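Local coordinates for protein rutinosidase (Aspergillus niger, PDB 6I1A) that hydrolyses rutinosides as a secreted glycoside hydrolase of family 5, and is probably related in activity to the exo-1,3-beta-glucanases, at residues I37-F41 and V66-R70; I80-A84 and T127-H131; A121-I125 and S183-Y187; E194-N198 and A210-G215; V219-R224 and W251-F255. The contacts are given in a common frame with arbitrary orientation. Residue numbers count along the deposited sequence, not the author numbering.

Contact 1. Residues I37-F41 and V66-R70. With NAG (2-acetamido-2-deoxy-beta-D-glucopyranose), chain G; EDO (1,2-ethanediol), chain M.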
# COMPACT_ATOMS: atom_id res chain seq x y z
N ILE A 37 -0.28 21.16 -15.05
CA ILE A 37 -1.20 22.14 -14.43
C ILE A 37 -1.83 23.09 -15.47
O ILE A 37 -2.96 23.53 -15.32
CB ILE A 37 -0.46 22.93 -13.33
CG1 ILE A 37 -0.09 21.92 -12.24
CG2 ILE A 37 -1.33 24.08 -12.83
CD1 ILE A 37 0.78 22.50 -11.11
N ASP A 38 -1.06 23.44 -16.51
CA ASP A 38 -1.49 24.44 -17.53
C ASP A 38 -0.88 23.95 -18.86
O ASP A 38 0.32 24.10 -19.13
CB ASP A 38 -1.10 25.85 -17.15
CG ASP A 38 -1.53 26.95 -18.10
OD1 ASP A 38 -1.74 26.64 -19.27
OD2 ASP A 38 -1.59 28.10 -17.66
N SER A 39 -1.70 23.30 -19.69
CA SER A 39 -1.22 22.68 -20.96
C SER A 39 -0.81 23.77 -21.97
O SER A 39 0.15 23.51 -22.65
CB SER A 39 -2.33 21.79 -21.57
OG SER A 39 -2.69 20.79 -20.63
N LEU A 40 -1.55 24.87 -22.02
CA LEU A 40 -1.24 25.92 -23.04
C LEU A 40 0.11 26.52 -22.70
O LEU A 40 1.00 26.56 -23.58
CB LEU A 40 -2.33 26.98 -23.04
CG LEU A 40 -2.09 28.16 -23.98
CD1 LEU A 40 -1.78 27.66 -25.39
CD2 LEU A 40 -3.31 29.06 -23.98
N PHE A 41 0.33 26.75 -21.42
CA PHE A 41 1.64 27.31 -20.99
C PHE A 41 2.75 26.36 -21.39
O PHE A 41 3.79 26.78 -21.94
CB PHE A 41 1.58 27.60 -19.49
CG PHE A 41 2.89 28.11 -18.97
CD1 PHE A 41 3.25 29.42 -19.20
CD2 PHE A 41 3.73 27.30 -18.22
CE1 PHE A 41 4.47 29.89 -18.68
CE2 PHE A 41 4.94 27.77 -17.74
CZ PHE A 41 5.32 29.07 -18.02
N VAL A 66 9.12 35.54 -19.23
CA VAL A 66 7.95 34.63 -19.37
C VAL A 66 7.44 34.29 -17.97
O VAL A 66 6.25 34.40 -17.72
CB VAL A 66 8.30 33.38 -20.18
CG1 VAL A 66 7.26 32.30 -20.00
CG2 VAL A 66 8.47 33.70 -21.66
N LEU A 67 8.37 33.93 -17.06
CA LEU A 67 7.90 33.53 -15.71
C LEU A 67 7.36 34.72 -14.94
O LEU A 67 6.37 34.58 -14.21
CB LEU A 67 9.03 32.78 -14.97
CG LEU A 67 9.34 31.43 -15.59
CD1 LEU A 67 10.49 30.75 -14.86
CD2 LEU A 67 8.11 30.53 -15.56
N GLU A 68 8.02 35.90 -15.00
CA GLU A 68 7.54 37.08 -14.27
C GLU A 68 6.11 37.40 -14.70
O GLU A 68 5.27 37.81 -13.89
CB GLU A 68 8.44 38.29 -14.56
CG GLU A 68 9.80 38.21 -13.88
CD GLU A 68 9.86 38.36 -12.37
OE1 GLU A 68 8.86 38.76 -11.78
OE2 GLU A 68 10.94 38.09 -11.77
N HIS A 69 5.82 37.23 -16.00
CA HIS A 69 4.45 37.51 -16.49
C HIS A 69 3.47 36.53 -15.82
O HIS A 69 2.40 36.95 -15.36
CB HIS A 69 4.40 37.42 -18.02
CG HIS A 69 3.01 37.60 -18.52
ND1 HIS A 69 2.41 38.84 -18.56
CD2 HIS A 69 2.08 36.69 -18.90
CE1 HIS A 69 1.18 38.71 -19.05
NE2 HIS A 69 0.95 37.42 -19.25
N ARG A 70 3.82 35.25 -15.75
CA ARG A 70 2.96 34.26 -15.07
C ARG A 70 2.82 34.59 -13.59
O ARG A 70 1.70 34.47 -13.04
CB ARG A 70 3.53 32.86 -15.28
CG ARG A 70 2.64 31.75 -14.72
CD ARG A 70 3.04 30.38 -15.20
NE ARG A 70 2.28 29.29 -14.65
CZ ARG A 70 1.12 28.81 -15.12
NH1 ARG A 70 0.55 29.41 -16.17
NH2 ARG A 70 0.51 27.80 -14.53
C1 NAG G . -5.09 20.89 -24.55
C2 NAG G . -5.73 20.53 -25.90
C3 NAG G . -4.77 20.88 -27.01
C4 NAG G . -4.39 22.31 -26.93
C5 NAG G . -3.75 22.49 -25.55
C6 NAG G . -3.23 23.88 -25.27
C7 NAG G . -7.23 18.61 -25.63
C8 NAG G . -8.36 19.59 -25.65
N2 NAG G . -5.97 19.06 -25.90
O3 NAG G . -5.41 20.56 -28.25
O4 NAG G . -3.37 22.64 -27.94
O5 NAG G . -4.81 22.23 -24.60
O6 NAG G . -4.27 24.82 -25.52
O7 NAG G . -7.43 17.46 -25.26
C1 EDO M . 1.31 19.37 -21.28
O1 EDO M . 0.39 19.85 -22.26
C2 EDO M . 0.55 18.66 -20.21
O2 EDO M . -0.52 19.36 -19.62
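The start of helix 39-45 faces the middle of helix 63-73 across a gap bridged by long side chains: the closest CA atoms, those of Phe41 and Arg70, are 9.2 Å apart. Asp38 is the N-cap of the first helix, its OD1 accepting from Phe41 N at 3.0 Å. Its OD2 forms a salt bridge with Arg70 NH1 at 2.9 Å, so a single carboxylate caps the helix and ties it to its neighbour. The extended Arg70 lays its guanidinium flat on Phe41; CZ stands 4.5 Å from the centroid of the Phe41 ring in a cation-pi contact, while Arg70 CD makes a CH-pi contact over the same ring. Phe41 CE1 also meets Val66 CG1 at 3.9 Å, and Leu67 CD2 comes to 4.0 Å from Phe41 CZ at the ring edge. Both helices belong to the helical connection between strands 22-26 and 90-95 of the family 5 (beta/alpha)8 barrel; helix 52-59 packs alongside, with Leu55 against Phe41 and Leu59 against Val66.

Contact 2. Residues I80-A84 and T127-H131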
# COMPACT_ATOMS: atom_id res chain seq x y z
N ILE A 80 -7.93 35.19 -4.58
CA ILE A 80 -8.09 35.11 -3.11
C ILE A 80 -9.53 35.39 -2.71
O ILE A 80 -10.07 34.72 -1.85
CB ILE A 80 -7.10 36.04 -2.39
CG1 ILE A 80 -5.67 35.79 -2.91
CG2 ILE A 80 -7.21 35.93 -0.88
CD1 ILE A 80 -5.23 34.34 -2.96
N ASP A 81 -10.17 36.41 -3.32
CA ASP A 81 -11.59 36.67 -3.02
C ASP A 81 -12.48 35.49 -3.38
O ASP A 81 -13.37 35.13 -2.57
CB ASP A 81 -12.05 37.92 -3.77
CG ASP A 81 -11.38 39.21 -3.30
OD1 ASP A 81 -10.99 39.31 -2.13
OD2 ASP A 81 -11.32 40.14 -4.13
N LYS A 82 -12.24 34.87 -4.51
CA LYS A 82 -13.06 33.70 -4.91
C LYS A 82 -12.86 32.54 -3.92
O LYS A 82 -13.82 31.90 -3.43
CB LYS A 82 -12.69 33.25 -6.29
CG LYS A 82 -13.59 32.11 -6.76
CD LYS A 82 -13.28 31.62 -8.07
CE LYS A 82 -13.18 32.66 -9.17
NZ LYS A 82 -12.67 32.06 -10.44
N LEU A 83 -11.60 32.28 -3.57
CA LEU A 83 -11.31 31.21 -2.59
C LEU A 83 -11.97 31.50 -1.25
O LEU A 83 -12.56 30.59 -0.63
CB LEU A 83 -9.78 31.10 -2.47
CG LEU A 83 -9.08 30.58 -3.71
CD1 LEU A 83 -7.58 30.80 -3.63
CD2 LEU A 83 -9.39 29.12 -3.96
N ALA A 84 -11.89 32.73 -0.74
CA ALA A 84 -12.53 33.11 0.52
C ALA A 84 -14.05 32.88 0.44
O ALA A 84 -14.65 32.40 1.40
CB ALA A 84 -12.25 34.56 0.83
N THR A 127 -7.25 40.83 4.71
CA THR A 127 -8.67 40.89 4.29
C THR A 127 -9.44 39.77 4.97
O THR A 127 -10.61 39.98 5.34
CB THR A 127 -8.80 40.84 2.78
OG1 THR A 127 -7.92 41.79 2.18
CG2 THR A 127 -10.24 41.03 2.32
N TYR A 128 -8.87 38.57 5.12
CA TYR A 128 -9.58 37.37 5.57
C TYR A 128 -8.93 36.63 6.74
O TYR A 128 -9.48 35.62 7.18
CB TYR A 128 -9.70 36.41 4.38
CG TYR A 128 -10.42 36.98 3.20
CD1 TYR A 128 -11.77 37.29 3.26
CD2 TYR A 128 -9.76 37.32 2.04
CE1 TYR A 128 -12.42 37.85 2.18
CE2 TYR A 128 -10.41 37.87 0.94
CZ TYR A 128 -11.75 38.16 1.03
OH TYR A 128 -12.45 38.67 -0.06
N ASN A 129 -7.79 37.11 7.22
CA ASN A 129 -7.04 36.47 8.32
C ASN A 129 -6.69 35.00 7.95
O ASN A 129 -6.73 34.12 8.83
CB ASN A 129 -7.78 36.52 9.65
CG ASN A 129 -6.84 36.19 10.80
OD1 ASN A 129 -5.64 36.45 10.70
ND2 ASN A 129 -7.39 35.64 11.86
N MET A 130 -6.42 34.74 6.67
CA MET A 130 -5.98 33.38 6.26
C MET A 130 -4.62 33.06 6.91
O MET A 130 -3.81 34.01 7.14
CB MET A 130 -5.86 33.25 4.75
CG MET A 130 -7.22 33.41 4.04
SD MET A 130 -7.12 32.80 2.38
CE MET A 130 -8.73 33.32 1.75
N HIS A 131 -4.37 31.77 7.12
CA HIS A 131 -3.02 31.26 7.54
C HIS A 131 -2.24 30.89 6.30
O HIS A 131 -2.87 30.36 5.36
CB HIS A 131 -3.15 30.11 8.53
CG HIS A 131 -1.87 29.76 9.25
ND1 HIS A 131 -1.34 30.56 10.23
CD2 HIS A 131 -0.95 28.78 9.00
CE1 HIS A 131 -0.19 30.02 10.64
NE2 HIS A 131 0.08 28.98 9.90
O HOH W 1 -14.90 37.05 -0.83
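The small side chain of Ala84 leaves a shallow place on helix 77-85, and the face of the Tyr128 ring covers it: Ala84 CB lies 3.5 Å from the centroid of the Tyr128 ring, 8° off its normal, a CH-pi contact that lets the two CA atoms approach to 7.2 Å. Beside Tyr128, Met130 stretches its side chain to the same helix, and its CE touches two side chains at once, 3.8 Å from Ala84 CB and 4.0 Å from Ile80 CG2. That Ile80 methyl also meets Tyr128 CD2 at 4.1 Å, touching both ring and methionine methyl from one side. The contact joins two successive outer helices of the (beta/alpha)8 barrel. At the outer edge, Tyr128 OH donates to Asp81 OD1 at 2.6 Å, and water 1 donates to both Asp81 O and Tyr128 OH. Asp81 OD1 is shared with Tyr123 OH. The chemistry implies an apolar fit on the buried side, with the ring's orientation set by the short tyrosine-aspartate bond at the more open edge.

Contact 3. Residues A121-I125 and S183-Y187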
# COMPACT_ATOMS: atom_id res chain seq x y z
N ALA A 121 -0.06 37.13 0.01
CA ALA A 121 -0.17 36.74 1.41
C ALA A 121 -0.70 37.91 2.25
O ALA A 121 -1.59 37.70 3.11
CB ALA A 121 1.20 36.26 1.90
N ASP A 122 -0.14 39.10 2.03
CA ASP A 122 -0.57 40.28 2.83
C ASP A 122 -2.07 40.53 2.58
O ASP A 122 -2.77 40.83 3.56
CB ASP A 122 0.19 41.53 2.45
CG ASP A 122 1.62 41.61 2.97
OD1 ASP A 122 2.06 40.63 3.58
OD2 ASP A 122 2.33 42.55 2.59
N TYR A 123 -2.52 40.39 1.34
CA TYR A 123 -3.94 40.64 1.00
C TYR A 123 -4.80 39.62 1.73
O TYR A 123 -5.86 39.91 2.34
CB TYR A 123 -4.16 40.60 -0.50
CG TYR A 123 -5.61 40.83 -0.85
CD1 TYR A 123 -6.16 42.10 -0.79
CD2 TYR A 123 -6.46 39.78 -1.19
CE1 TYR A 123 -7.52 42.31 -1.06
CE2 TYR A 123 -7.79 39.97 -1.50
CZ TYR A 123 -8.33 41.25 -1.40
OH TYR A 123 -9.65 41.48 -1.72
N ALA A 124 -4.41 38.34 1.65
CA ALA A 124 -5.15 37.24 2.29
C ALA A 124 -5.21 37.40 3.81
O ALA A 124 -6.24 37.10 4.44
CB ALA A 124 -4.55 35.92 1.87
N ILE A 125 -4.11 37.83 4.45
CA ILE A 125 -4.07 38.01 5.90
C ILE A 125 -4.91 39.24 6.28
O ILE A 125 -5.75 39.11 7.18
CB ILE A 125 -2.59 38.17 6.34
CG1 ILE A 125 -1.82 36.86 6.18
CG2 ILE A 125 -2.51 38.64 7.76
CD1 ILE A 125 -0.31 37.06 6.12
N SER A 183 3.30 40.37 10.23
CA SER A 183 2.35 39.43 10.86
C SER A 183 2.98 38.05 10.93
O SER A 183 2.52 37.09 10.30
CB SER A 183 1.04 39.42 10.06
OG SER A 183 -0.00 38.83 10.81
N PRO A 184 4.05 37.87 11.71
CA PRO A 184 4.73 36.57 11.76
C PRO A 184 3.80 35.46 12.23
O PRO A 184 4.06 34.25 11.97
CB PRO A 184 5.88 36.81 12.76
CG PRO A 184 5.39 38.00 13.60
CD PRO A 184 4.69 38.88 12.60
N GLN A 185 2.76 35.78 13.02
CA GLN A 185 1.78 34.85 13.54
C GLN A 185 0.93 34.19 12.41
O GLN A 185 0.24 33.25 12.72
CB GLN A 185 0.84 35.51 14.59
CG GLN A 185 0.00 36.67 14.10
CD GLN A 185 0.61 38.05 14.18
OE1 GLN A 185 1.83 38.25 14.06
NE2 GLN A 185 -0.28 39.04 14.32
N SER A 186 1.04 34.72 11.22
CA SER A 186 0.18 34.24 10.10
C SER A 186 0.87 33.10 9.32
O SER A 186 0.27 32.64 8.33
CB SER A 186 -0.13 35.33 9.17
OG SER A 186 -0.90 36.36 9.85
N TYR A 187 2.06 32.65 9.65
CA TYR A 187 2.88 31.77 8.77
C TYR A 187 3.31 30.50 9.46
O TYR A 187 3.72 30.48 10.67
CB TYR A 187 4.11 32.50 8.27
CG TYR A 187 3.79 33.70 7.42
CD1 TYR A 187 3.60 34.95 8.03
CD2 TYR A 187 3.67 33.65 6.05
CE1 TYR A 187 3.31 36.08 7.27
CE2 TYR A 187 3.41 34.77 5.29
CZ TYR A 187 3.22 36.01 5.90
OH TYR A 187 2.95 37.07 5.10
O HOH W 2 2.23 39.50 6.17
O HOH W 3 3.97 38.67 3.20
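Ser183 opens the segment with its CA-to-CB bond toward helix 113-128; its OG is 4.0 Å from Ile125 CG2 and donates to Ser186 OG at 2.8 Å. Pro184 and Gln185 form a short 3-10 turn, closed by Ser186 N bonding to Ser183 O at 2.9 Å. The turn brings Ser186 back: its CA is 7.1 Å from that of Ile125, and its OG lies 3.5 Å from Ile125 CG2. This is an alpha-to-beta connection of the (beta/alpha)8 barrel, leading from helix 161-179 into strand 187-190 and packing on the preceding outer helix. Tyr187 begins that strand, its hydroxyl end reaching past Ile125, whose CD1 is 3.7 Å from Tyr187 CZ, to Ala121, whose CB is 3.7 Å from Tyr187 OH. The hydroxyl stops 4.0 Å short of Asp122 OD1, and two waters bridge the gap: water 2 accepts from Tyr187 OH, water 3 donates to it, and both donate to Asp122 OD1. Asp122 OD2 is in a salt bridge with Lys118.

Contact 4. Residues E194-N198 and A210-G215. With NAG (2-acetamido-2-deoxy-beta-D-glucopyranose), chain F; EDO (1,2-ethanediol), chain K.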
# COMPACT_ATOMS: atom_id res chain seq x y z
N GLU A 194 8.19 16.10 -0.22
CA GLU A 194 8.29 14.78 -0.88
C GLU A 194 9.74 14.39 -1.18
O GLU A 194 10.06 13.98 -2.30
CB GLU A 194 7.38 14.73 -2.11
CG GLU A 194 5.93 14.88 -1.79
CD GLU A 194 5.03 14.80 -3.02
OE1 GLU A 194 5.48 14.49 -4.14
OE2 GLU A 194 3.75 14.91 -2.80
N PRO A 195 10.62 14.38 -0.16
CA PRO A 195 11.95 13.82 -0.38
C PRO A 195 11.83 12.33 -0.68
O PRO A 195 11.04 11.61 -0.03
CB PRO A 195 12.67 14.09 0.96
CG PRO A 195 11.54 14.14 1.98
CD PRO A 195 10.39 14.76 1.23
N ALA A 196 12.62 11.82 -1.61
CA ALA A 196 12.59 10.40 -2.02
C ALA A 196 13.92 10.04 -2.64
O ALA A 196 14.32 10.73 -3.58
CB ALA A 196 11.44 10.17 -2.94
N ASP A 197 14.55 8.99 -2.12
CA ASP A 197 15.84 8.52 -2.64
C ASP A 197 15.72 7.17 -3.31
O ASP A 197 16.80 6.61 -3.71
CB ASP A 197 16.93 8.46 -1.57
CG ASP A 197 16.66 7.41 -0.54
OD1 ASP A 197 15.51 7.02 -0.38
OD2 ASP A 197 17.63 6.99 0.17
N ASN A 198 14.54 6.56 -3.41
CA ASN A 198 14.41 5.17 -3.92
C ASN A 198 13.35 5.09 -4.99
O ASN A 198 12.78 3.98 -5.20
CB ASN A 198 14.13 4.19 -2.81
CG ASN A 198 14.33 2.76 -3.24
OD1 ASN A 198 15.27 2.47 -3.98
ND2 ASN A 198 13.41 1.88 -2.81
N ALA A 210 9.49 4.73 -1.17
CA ALA A 210 10.15 5.81 -1.94
C ALA A 210 11.33 6.39 -1.16
O ALA A 210 12.17 7.05 -1.80
CB ALA A 210 9.16 6.88 -2.21
N LEU A 211 11.45 6.15 0.12
CA LEU A 211 12.52 6.72 0.98
C LEU A 211 13.13 5.61 1.81
O LEU A 211 12.39 4.98 2.61
CB LEU A 211 11.94 7.87 1.81
CG LEU A 211 12.94 8.62 2.72
CD1 LEU A 211 13.96 9.42 1.87
CD2 LEU A 211 12.21 9.55 3.68
N THR A 212 14.42 5.37 1.63
CA THR A 212 15.16 4.36 2.42
C THR A 212 15.46 4.89 3.83
O THR A 212 15.36 6.08 4.10
CB THR A 212 16.47 3.92 1.77
OG1 THR A 212 17.41 5.00 1.88
CG2 THR A 212 16.27 3.57 0.32
N ASP A 213 15.82 3.99 4.76
CA ASP A 213 16.24 4.43 6.10
C ASP A 213 17.46 5.34 6.01
O ASP A 213 17.55 6.32 6.77
CB ASP A 213 16.54 3.22 7.00
CG ASP A 213 15.31 2.59 7.67
OD1 ASP A 213 14.18 3.22 7.79
OD2 ASP A 213 15.47 1.44 8.10
N HIS A 214 18.39 5.07 5.10
CA HIS A 214 19.58 5.92 4.91
C HIS A 214 19.12 7.33 4.48
O HIS A 214 19.61 8.33 5.02
CB HIS A 214 20.44 5.26 3.84
CG HIS A 214 21.79 5.81 3.63
ND1 HIS A 214 22.20 6.30 2.38
CD2 HIS A 214 22.87 5.88 4.45
CE1 HIS A 214 23.47 6.68 2.46
NE2 HIS A 214 23.89 6.48 3.73
N GLY A 215 18.27 7.42 3.46
CA GLY A 215 17.76 8.73 3.04
C GLY A 215 16.98 9.39 4.13
O GLY A 215 17.09 10.60 4.30
C1 NAG F . 13.52 0.49 -3.23
C2 NAG F . 13.17 -0.47 -2.09
C3 NAG F . 13.11 -1.92 -2.69
C4 NAG F . 12.15 -1.99 -3.85
C5 NAG F . 12.60 -1.01 -4.91
C6 NAG F . 11.69 -0.99 -6.11
C7 NAG F . 13.87 0.19 0.15
C8 NAG F . 14.97 0.10 1.19
N2 NAG F . 14.12 -0.37 -1.01
O3 NAG F . 12.60 -2.80 -1.65
O4 NAG F . 12.27 -3.31 -4.46
O5 NAG F . 12.59 0.32 -4.29
O6 NAG F . 12.23 -0.25 -7.20
O7 NAG F . 12.82 0.81 0.37
C1 EDO K . 3.21 13.72 -6.59
O1 EDO K . 4.04 14.79 -6.24
C2 EDO K . 2.04 13.65 -5.68
O2 EDO K . 2.36 13.18 -4.34
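Asp197 grips the start of helix 213-233 with both carboxylate oxygens: OD2 accepts from Thr212 OG1 at 2.6 Å and OD1 from Thr212 N at 2.8 Å. Thr212 is in turn the N-cap, its OG1 accepting from Gly215 N at 3.0 Å. The two segments are the ends of a beta-to-alpha loop of the (beta/alpha)8 barrel, following strand 187-190. Glu194 and Pro195 belong to the Asn-Glu-Pro sequence that in family 5 enzymes carries the acid/base glutamate, probably Glu194 here; an ethanediol, probably from the crystallisation liquor, donates hydrogen bonds to Glu194 OE1 and OE2. Asn198 N donates to Ala210 O at 2.9 Å; the backbones run close here, CA atoms 4.7 Å apart for both Asn198 - Ala210 and Ala196 - Leu211. A CB on Gly215 would clash with Asp197 OD2. Leu211 CD1 packs 3.6 Å from Asp197 OD1 and 4.1 Å from Pro195 O, beside Ala196 CB and Ala210 CB, themselves 4.1 Å apart. Asn198 ND2, which also bonds to Leu209 O, is joined covalently to NAG C1 at 1.5 Å.

Contact 5. Residues V219-R224 and W251-F255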
# COMPACT_ATOMS: atom_id res chain seq x y z
N VAL A 219 17.21 13.21 5.82
CA VAL A 219 16.06 14.11 5.98
C VAL A 219 15.94 14.51 7.44
O VAL A 219 15.65 15.69 7.73
CB VAL A 219 14.77 13.43 5.47
CG1 VAL A 219 13.56 14.25 5.86
CG2 VAL A 219 14.86 13.21 3.96
N LEU A 220 16.08 13.56 8.39
CA LEU A 220 15.96 13.89 9.83
C LEU A 220 17.03 14.88 10.28
O LEU A 220 16.73 15.80 11.02
CB LEU A 220 15.99 12.60 10.64
CG LEU A 220 15.87 12.79 12.15
CD1 LEU A 220 14.57 13.47 12.50
CD2 LEU A 220 15.96 11.46 12.85
N LYS A 221 18.25 14.71 9.81
CA LYS A 221 19.34 15.66 10.11
C LYS A 221 18.89 17.06 9.69
O LYS A 221 19.09 18.05 10.40
CB LYS A 221 20.62 15.22 9.40
CG LYS A 221 21.79 16.16 9.50
CD LYS A 221 22.93 15.75 8.56
CE LYS A 221 24.00 16.83 8.39
NZ LYS A 221 24.70 17.00 9.67
N TYR A 222 18.33 17.16 8.48
CA TYR A 222 17.92 18.47 7.93
C TYR A 222 16.77 19.04 8.75
O TYR A 222 16.80 20.22 9.13
CB TYR A 222 17.53 18.31 6.47
CG TYR A 222 16.93 19.53 5.86
CD1 TYR A 222 17.65 20.69 5.69
CD2 TYR A 222 15.58 19.54 5.45
CE1 TYR A 222 17.09 21.80 5.08
CE2 TYR A 222 15.01 20.67 4.87
CZ TYR A 222 15.76 21.81 4.67
OH TYR A 222 15.25 22.90 4.07
N ILE A 223 15.73 18.24 9.01
CA ILE A 223 14.57 18.79 9.75
C ILE A 223 14.98 19.22 11.17
O ILE A 223 14.53 20.24 11.68
CB ILE A 223 13.39 17.82 9.77
CG1 ILE A 223 12.91 17.48 8.35
CG2 ILE A 223 12.27 18.41 10.63
CD1 ILE A 223 12.36 18.67 7.59
N ARG A 224 15.82 18.44 11.80
CA ARG A 224 16.34 18.83 13.14
C ARG A 224 17.09 20.15 13.02
O ARG A 224 16.92 21.00 13.92
CB ARG A 224 17.23 17.72 13.69
CG ARG A 224 16.46 16.56 14.25
CD ARG A 224 17.38 15.47 14.77
NE ARG A 224 16.60 14.56 15.60
CZ ARG A 224 16.90 13.30 15.85
NH1 ARG A 224 16.08 12.57 16.61
NH2 ARG A 224 18.03 12.75 15.38
N TRP A 251 8.04 8.71 12.07
CA TRP A 251 8.88 9.85 12.48
C TRP A 251 8.60 10.28 13.93
O TRP A 251 9.35 11.06 14.47
CB TRP A 251 8.62 11.07 11.57
CG TRP A 251 8.82 10.84 10.11
CD1 TRP A 251 7.87 10.71 9.14
CD2 TRP A 251 10.07 10.89 9.41
NE1 TRP A 251 8.46 10.59 7.90
CE2 TRP A 251 9.81 10.72 8.04
CE3 TRP A 251 11.40 10.98 9.86
CZ2 TRP A 251 10.82 10.70 7.09
CZ3 TRP A 251 12.39 10.97 8.91
CH2 TRP A 251 12.11 10.83 7.55
N GLU A 252 7.48 9.86 14.49
CA GLU A 252 7.01 10.34 15.84
C GLU A 252 8.07 10.24 16.93
O GLU A 252 8.17 11.23 17.72
CB GLU A 252 5.78 9.52 16.28
CG GLU A 252 4.54 10.04 15.65
CD GLU A 252 3.31 9.25 16.06
OE1 GLU A 252 3.41 8.42 16.97
OE2 GLU A 252 2.27 9.53 15.50
N GLY A 253 8.77 9.11 16.98
CA GLY A 253 9.78 8.83 18.00
C GLY A 253 10.97 9.72 17.86
O GLY A 253 11.80 9.78 18.80
N ASP A 254 11.12 10.49 16.78
CA ASP A 254 12.35 11.29 16.54
C ASP A 254 12.28 12.70 17.11
O ASP A 254 13.30 13.40 17.07
CB ASP A 254 12.62 11.42 15.03
CG ASP A 254 12.95 10.10 14.36
OD1 ASP A 254 13.64 9.25 15.03
OD2 ASP A 254 12.57 9.93 13.18
N PHE A 255 11.12 13.15 17.61
CA PHE A 255 10.92 14.49 18.14
C PHE A 255 10.20 14.43 19.47
O PHE A 255 9.24 13.70 19.62
CB PHE A 255 10.06 15.33 17.18
CG PHE A 255 10.63 15.39 15.79
CD1 PHE A 255 10.26 14.47 14.85
CD2 PHE A 255 11.51 16.39 15.45
CE1 PHE A 255 10.79 14.53 13.57
CE2 PHE A 255 12.01 16.47 14.16
CZ PHE A 255 11.65 15.53 13.25
O HOH W 4 14.59 15.78 17.38
O HOH W 5 15.86 9.76 16.74
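Leu220 and Phe255 meet at the apolar centre, with Leu220 CD1 3.7 Å from Phe255 CZ. On the inner side, Ile223 CG2 touches the same Phe255 CZ at 3.9 Å, although the end of the isoleucine leads away to Phe241 of strand 239-241. One helical turn earlier, Val219 CG1 reaches Trp251 CH2 at 4.1 Å, and Leu220 CB approaches the edge of the indole at Trp251 CZ3, 4.3 Å away. Leu220 therefore rests between the two aromatic residues, its CD2 also lying 3.6 Å from Asp254 CG. The Trp251 indole nitrogen points elsewhere, to Gly243 O. This is the outer layer of the (beta/alpha)8 barrel: helix 213-233, which leads to strand 239-241, packs on the connection between helix 248-252 and the next strand, 261-269. A type I turn from Glu252 to Phe255 begins that connection, and Asp254 N bonds to Trp251 O at 3.0 Å. Trp251 and Phe255 both present their rings to the helix. Towards solvent, Arg224 folds its side chain over the turn, and its NH1 donates to Asp254 O at 2.9 Å. Water 4 runs alongside that bond, accepting from Arg224 NE and donating to Asp254 O. The carboxylate is met less directly: Arg224 NH1 is 4.4 Å from Asp254 OD1, too far for a salt bridge, and water 5 links the two atoms.

In the fold
Contacts 2 and 3 share helix 113-128 and touch, with centres 10 Å apart; Met130 N of contact 2 lies within probable hydrogen-bonding reach of Ala124 O of contact 3, and their segments alternate along the chain. Contacts 4 and 5 likewise share helix 213-233, its start and a later turn, and meet where Pro195 packs on Val219 and Leu211 on Trp251. Contact 1 stands apart, its centre 23 Å from that of contact 2. Contacts 1 and 4 are largely buried, and in both a carboxylate serves a helix start, by capping it in one and by holding the cap residue in the other. Contacts 2, 3 and 5 are partly buried, pairing apolar inner sides with water-bridged polar edges.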